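Local coordinates for periplasmic binding protein (PDB 5GJ3) that binds two heme molecules in the periplasm and probably hands heme on to the membrane transporter of a bacterial heme-uptake system, at residues A[9-13]-A[48-54]; A[14-19]-A[104-108]. All coordinates share one frame. Residues are numbered along the deposited sequence.

Interaction 1. Residues A[9-13]-A[48-54]; sequences VSLNG and IGYQRRL. With HEM (protoporphyrin IX containing Fe), chain B.
Residues 9-13 leave strand 8-10 at Ser10 and reach the first turn of a helix at Gly13. In residues 48-54, two short, weakly bonded strands flank a type I beta turn from Tyr50 to Arg53, closed by Arg53 N to Tyr50 O at 2.7 Å. The segments come nearest at Asn12 and Gln51, with CA atoms 5.4 Å apart. The apolar part centres on Ile48 (chi1 p, chi2 t). Its CD1 lies 3.6 Å from Val9 CG1 and 3.7 Å from Leu11 CD2. Leu11 CD2 is also 3.9 Å from Leu54 CD1. The polar part is one hydrogen bond, Asn12 ND2 to Gln51 OE1 at 2.9 Å, while Asn12 OD1 bonds to Asp70 N. Gln51 CA makes a CA-H...O contact with Leu11 O at 3.5 Å. The turn carries the heme ligand: Tyr50 OH binds FE at 1.9 Å. Gln51 NE2 donates to Tyr50 OH at 3.0 Å, and Arg52 NH1 does so weakly at 3.3 Å. Arg53 NH1 holds both propionates, O2D at 2.8 Å and O2A at 3.0 Å. The short bond and the donated hydrogen bonds are consistent with a tyrosinate ligand, as in related periplasmic heme-binding proteins. Strand 8-10 lies inside the parallel sheet between strands 28-31 and 66-70, and Ile59 of helix 56-60 packs on Val9, Leu11 and Ile48.

Interaction 2. Residues A[14-19]-A[104-108]; sequences DITEII and KIRFV. With ZN (zinc ion), chain D.
Two helical segments, 14-19 and 104-108, cross at -65° with their axes 9.9 Å apart. The nearest CA pairs are Ile15-Lys104 (7.3 Å), Ile18-Ile105 (6.4 Å) and Ile19-Val108 (6.8 Å). Lys104 packs its CB 3.6 Å from Ile18 CD1. Its NZ makes a salt bridge to Asp14 OD2 at 2.6 Å and another to Asp94. Asp14 has chi1 p, and its OD2 binds zinc at 2.1 Å; Asp70, Asp94 and a water 1.9 Å from ZN complete the site. The lysine places a positive charge beside a carboxylate-rich metal site, consistent with partial charge compensation. Ile105 CG1 lies 4.2 Å from Ile18 CG1. Phe107 (chi1 t) presents its ring edge, with CE2 4.4 Å from Ile15 CD1. Val108 closes the interface: CG2 is 4.0 Å from Ile15 CG2, CB 3.8 Å from Ile18 CG2, and CG1 3.7 Å from Ile19 CG1. Ile15 also packs on strands 8-10 and 66-70, while Phe107 covers strands 66-70 and 89-92, so both helices lie on the parallel sheet.

The two contacts have centres 14 Å apart. Both belong to the N-terminal part of the chain, built around the four-stranded parallel sheet. Strand 8-10 of interaction 1 runs almost directly into helix 13-21 of interaction 2. Their segments alternate along the chain: 9-13, 14-19, 48-54, 104-108. They also touch: Ser10 OG is 2.7 Å from Thr16 OG1, a probable hydrogen bond, and Ser10 CB is 3.7 Å from Ile19 CD1. The continuous piece 9-19 therefore contacts the heme-binding turn through Asn12 and Gln51, and supplies the zinc ligand Asp14 just after Asn12. Asp70 connects the two again, because its backbone N bonds Asn12 and its carboxylate binds zinc with Asp14.

Interaction 1. Residues A[9-13]-A[48-54]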
# COMPACT_ATOMS: atom_id res chain seq x y z
N VAL A 9 -6.79 -1.21 19.48
CA VAL A 9 -7.05 -2.16 18.43
C VAL A 9 -7.05 -1.35 17.13
O VAL A 9 -7.82 -0.38 16.97
CB VAL A 9 -8.35 -2.95 18.59
CG1 VAL A 9 -8.52 -3.88 17.36
CG2 VAL A 9 -8.32 -3.82 19.87
N SER A 10 -6.14 -1.72 16.25
CA SER A 10 -5.95 -1.01 14.99
C SER A 10 -6.58 -1.83 13.85
O SER A 10 -6.26 -3.04 13.67
CB SER A 10 -4.47 -0.77 14.78
OG SER A 10 -4.30 -0.26 13.46
N LEU A 11 -7.45 -1.21 13.06
CA LEU A 11 -8.23 -1.96 12.07
C LEU A 11 -7.56 -2.18 10.67
O LEU A 11 -8.08 -2.97 9.86
CB LEU A 11 -9.63 -1.31 11.88
CG LEU A 11 -10.42 -1.12 13.20
CD1 LEU A 11 -11.73 -0.45 12.84
CD2 LEU A 11 -10.68 -2.48 13.85
N ASN A 12 -6.48 -1.47 10.39
CA ASN A 12 -5.89 -1.53 9.05
C ASN A 12 -4.39 -1.59 9.18
O ASN A 12 -3.82 -0.95 10.07
CB ASN A 12 -6.26 -0.32 8.17
CG ASN A 12 -7.73 -0.09 8.13
OD1 ASN A 12 -8.29 0.60 8.98
ND2 ASN A 12 -8.38 -0.75 7.22
N GLY A 13 -3.76 -2.37 8.30
CA GLY A 13 -2.29 -2.45 8.30
C GLY A 13 -1.51 -1.15 8.23
O GLY A 13 -0.50 -1.01 8.90
N ILE A 48 -7.55 -9.90 14.59
CA ILE A 48 -8.97 -9.57 14.71
C ILE A 48 -9.70 -9.82 13.36
O ILE A 48 -10.88 -9.51 13.22
CB ILE A 48 -9.16 -8.08 15.16
CG1 ILE A 48 -8.59 -7.15 14.04
CG2 ILE A 48 -8.40 -7.86 16.49
CD1 ILE A 48 -8.82 -5.65 14.24
N GLY A 49 -8.99 -10.41 12.40
CA GLY A 49 -9.62 -10.75 11.11
C GLY A 49 -9.00 -9.87 10.03
O GLY A 49 -8.14 -9.05 10.35
N TYR A 50 -9.42 -10.03 8.77
CA TYR A 50 -8.93 -9.13 7.70
C TYR A 50 -9.64 -7.72 7.79
O TYR A 50 -10.79 -7.65 8.16
CB TYR A 50 -9.11 -9.79 6.30
CG TYR A 50 -8.68 -8.87 5.15
CD1 TYR A 50 -7.38 -8.38 5.07
CD2 TYR A 50 -9.62 -8.45 4.21
CE1 TYR A 50 -7.01 -7.48 4.06
CE2 TYR A 50 -9.26 -7.57 3.17
CZ TYR A 50 -7.96 -7.09 3.11
OH TYR A 50 -7.61 -6.20 2.10
N GLN A 51 -8.92 -6.65 7.47
CA GLN A 51 -9.47 -5.25 7.55
C GLN A 51 -10.87 -5.02 7.00
O GLN A 51 -11.61 -4.22 7.55
CB GLN A 51 -8.48 -4.22 6.95
CG GLN A 51 -8.30 -4.32 5.42
CD GLN A 51 -7.10 -3.51 4.94
OE1 GLN A 51 -6.72 -2.49 5.56
NE2 GLN A 51 -6.50 -3.96 3.84
N ARG A 52 -11.26 -5.75 5.94
CA ARG A 52 -12.60 -5.61 5.32
C ARG A 52 -13.56 -6.69 5.80
O ARG A 52 -14.71 -6.72 5.39
CB ARG A 52 -12.50 -5.75 3.79
CG ARG A 52 -11.63 -4.67 3.14
CD ARG A 52 -11.82 -4.67 1.62
NE ARG A 52 -11.48 -3.37 1.01
CZ ARG A 52 -10.26 -2.82 0.99
NH1 ARG A 52 -9.21 -3.41 1.57
NH2 ARG A 52 -10.08 -1.66 0.40
N ARG A 53 -13.08 -7.57 6.67
CA ARG A 53 -13.92 -8.68 7.14
C ARG A 53 -13.65 -8.86 8.65
O ARG A 53 -13.35 -9.97 9.15
CB ARG A 53 -13.62 -9.97 6.26
CG ARG A 53 -14.85 -10.88 6.05
CD ARG A 53 -14.63 -12.08 5.07
NE ARG A 53 -13.67 -13.01 5.65
CZ ARG A 53 -12.37 -13.00 5.37
NH1 ARG A 53 -11.88 -12.09 4.53
NH2 ARG A 53 -11.54 -13.89 5.96
N LEU A 54 -13.76 -7.75 9.39
CA LEU A 54 -13.35 -7.72 10.79
C LEU A 54 -14.30 -8.45 11.69
O LEU A 54 -15.49 -8.35 11.52
CB LEU A 54 -13.22 -6.24 11.26
CG LEU A 54 -12.04 -5.51 10.57
CD1 LEU A 54 -12.33 -4.01 10.68
CD2 LEU A 54 -10.69 -5.81 11.15
CHA HEM B . -7.86 -9.84 0.84
CHB HEM B . -3.88 -7.40 2.21
CHC HEM B . -5.69 -3.62 -0.31
CHD HEM B . -9.86 -5.95 -1.16
C1A HEM B . -6.64 -9.50 1.37
C2A HEM B . -5.88 -10.38 2.18
C3A HEM B . -4.76 -9.73 2.61
C4A HEM B . -4.82 -8.42 2.03
CMA HEM B . -3.67 -10.29 3.53
CAA HEM B . -6.32 -11.80 2.52
CBA HEM B . -7.43 -11.67 3.60
CGA HEM B . -8.32 -12.89 3.72
O1A HEM B . -8.32 -13.73 2.82
O2A HEM B . -9.08 -13.07 4.70
C1B HEM B . -4.01 -6.14 1.59
C2B HEM B . -3.02 -5.09 1.62
C3B HEM B . -3.52 -4.04 0.89
C4B HEM B . -4.86 -4.46 0.44
CMB HEM B . -1.66 -5.16 2.27
CAB HEM B . -2.93 -2.71 0.58
CBB HEM B . -2.00 -2.17 1.39
C1C HEM B . -6.94 -3.91 -0.81
C2C HEM B . -7.66 -3.10 -1.72
C3C HEM B . -8.87 -3.78 -1.96
C4C HEM B . -8.84 -5.01 -1.21
CMC HEM B . -7.17 -1.77 -2.26
CAC HEM B . -10.01 -3.36 -2.83
CBC HEM B . -9.97 -2.27 -3.60
C1D HEM B . -9.58 -7.22 -0.69
C2D HEM B . -10.58 -8.30 -0.83
C3D HEM B . -10.03 -9.38 -0.28
C4D HEM B . -8.70 -8.96 0.20
CMD HEM B . -11.95 -8.20 -1.49
CAD HEM B . -10.67 -10.76 -0.13
CBD HEM B . -11.09 -10.86 1.38
CGD HEM B . -12.46 -10.30 1.74
O1D HEM B . -13.36 -10.20 0.87
O2D HEM B . -12.78 -9.98 2.92
NA HEM B . -6.02 -8.30 1.35
NB HEM B . -5.08 -5.69 0.94
NC HEM B . -7.66 -5.03 -0.50
ND HEM B . -8.45 -7.64 -0.02
FE HEM B . -6.84 -6.69 0.47

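Interaction 2. Residues A[14-19]-A[104-108]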
# COMPACT_ATOMS: atom_id res chain seq x y z
N ASP A 14 -1.97 -0.18 7.42
CA ASP A 14 -1.30 1.11 7.32
C ASP A 14 -1.43 2.04 8.58
O ASP A 14 -0.48 2.75 8.99
CB ASP A 14 -1.72 1.85 6.03
CG ASP A 14 -3.24 2.07 5.91
OD1 ASP A 14 -4.06 1.36 6.56
OD2 ASP A 14 -3.64 2.98 5.12
N ILE A 15 -2.61 1.98 9.22
CA ILE A 15 -2.81 2.64 10.53
C ILE A 15 -1.90 2.03 11.61
O ILE A 15 -1.22 2.75 12.36
CB ILE A 15 -4.29 2.52 10.93
CG1 ILE A 15 -5.13 3.19 9.83
CG2 ILE A 15 -4.50 3.17 12.30
CD1 ILE A 15 -4.83 4.67 9.60
N THR A 16 -1.85 0.71 11.66
CA THR A 16 -0.94 0.02 12.59
C THR A 16 0.52 0.47 12.41
O THR A 16 1.19 0.85 13.36
CB THR A 16 -1.05 -1.49 12.40
OG1 THR A 16 -2.39 -1.92 12.65
CG2 THR A 16 -0.04 -2.28 13.29
N GLU A 17 0.98 0.49 11.17
CA GLU A 17 2.35 0.91 10.85
C GLU A 17 2.58 2.32 11.35
O GLU A 17 3.65 2.64 11.88
CB GLU A 17 2.58 0.85 9.34
CG GLU A 17 3.86 1.55 8.91
CD GLU A 17 4.31 1.18 7.48
OE1 GLU A 17 3.74 0.28 6.82
OE2 GLU A 17 5.29 1.78 7.04
N ILE A 18 1.57 3.17 11.21
CA ILE A 18 1.72 4.55 11.59
C ILE A 18 1.78 4.62 13.17
O ILE A 18 2.51 5.43 13.70
CB ILE A 18 0.52 5.41 11.09
CG1 ILE A 18 0.64 5.69 9.58
CG2 ILE A 18 0.46 6.71 11.89
CD1 ILE A 18 -0.66 6.24 9.00
N ILE A 19 1.01 3.81 13.89
CA ILE A 19 1.03 3.86 15.37
C ILE A 19 2.46 3.51 15.83
O ILE A 19 3.02 4.18 16.73
CB ILE A 19 0.01 2.89 16.01
CG1 ILE A 19 -1.45 3.35 15.70
CG2 ILE A 19 0.19 2.74 17.53
CD1 ILE A 19 -2.46 2.20 15.82
N LYS A 104 -3.31 10.71 7.34
CA LYS A 104 -3.47 9.57 8.26
C LYS A 104 -2.58 9.70 9.49
O LYS A 104 -2.96 9.31 10.64
CB LYS A 104 -3.21 8.24 7.53
CG LYS A 104 -4.34 7.89 6.53
CD LYS A 104 -4.09 6.54 5.83
CE LYS A 104 -2.95 6.53 4.87
NZ LYS A 104 -2.82 5.24 4.06
N ILE A 105 -1.38 10.26 9.25
CA ILE A 105 -0.44 10.48 10.36
C ILE A 105 -1.02 11.46 11.38
O ILE A 105 -1.01 11.16 12.58
CB ILE A 105 0.96 10.92 9.88
CG1 ILE A 105 1.68 9.72 9.21
CG2 ILE A 105 1.81 11.47 11.04
CD1 ILE A 105 2.77 10.19 8.27
N ARG A 106 -1.54 12.60 10.90
CA ARG A 106 -2.19 13.58 11.80
C ARG A 106 -3.40 13.02 12.54
O ARG A 106 -3.63 13.33 13.74
CB ARG A 106 -2.56 14.88 11.06
CG ARG A 106 -1.32 15.60 10.51
CD ARG A 106 -1.66 16.91 9.78
NE ARG A 106 -0.47 17.74 9.80
CZ ARG A 106 0.25 18.09 8.72
NH1 ARG A 106 -0.12 17.75 7.49
NH2 ARG A 106 1.34 18.85 8.88
N PHE A 107 -4.18 12.18 11.84
CA PHE A 107 -5.36 11.54 12.44
C PHE A 107 -4.97 10.63 13.62
O PHE A 107 -5.54 10.73 14.73
CB PHE A 107 -6.13 10.78 11.36
CG PHE A 107 -6.98 9.64 11.88
CD1 PHE A 107 -8.23 9.90 12.47
CD2 PHE A 107 -6.58 8.31 11.68
CE1 PHE A 107 -9.07 8.83 12.90
CE2 PHE A 107 -7.40 7.25 12.07
CZ PHE A 107 -8.68 7.50 12.70
N VAL A 108 -3.98 9.79 13.41
CA VAL A 108 -3.54 8.86 14.47
C VAL A 108 -2.92 9.68 15.61
O VAL A 108 -3.19 9.41 16.83
CB VAL A 108 -2.55 7.80 13.96
CG1 VAL A 108 -2.00 6.95 15.14
CG2 VAL A 108 -3.23 6.86 12.94
ZN ZN D . -5.67 2.56 4.62
O HOH W 1 -6.40 0.75 4.56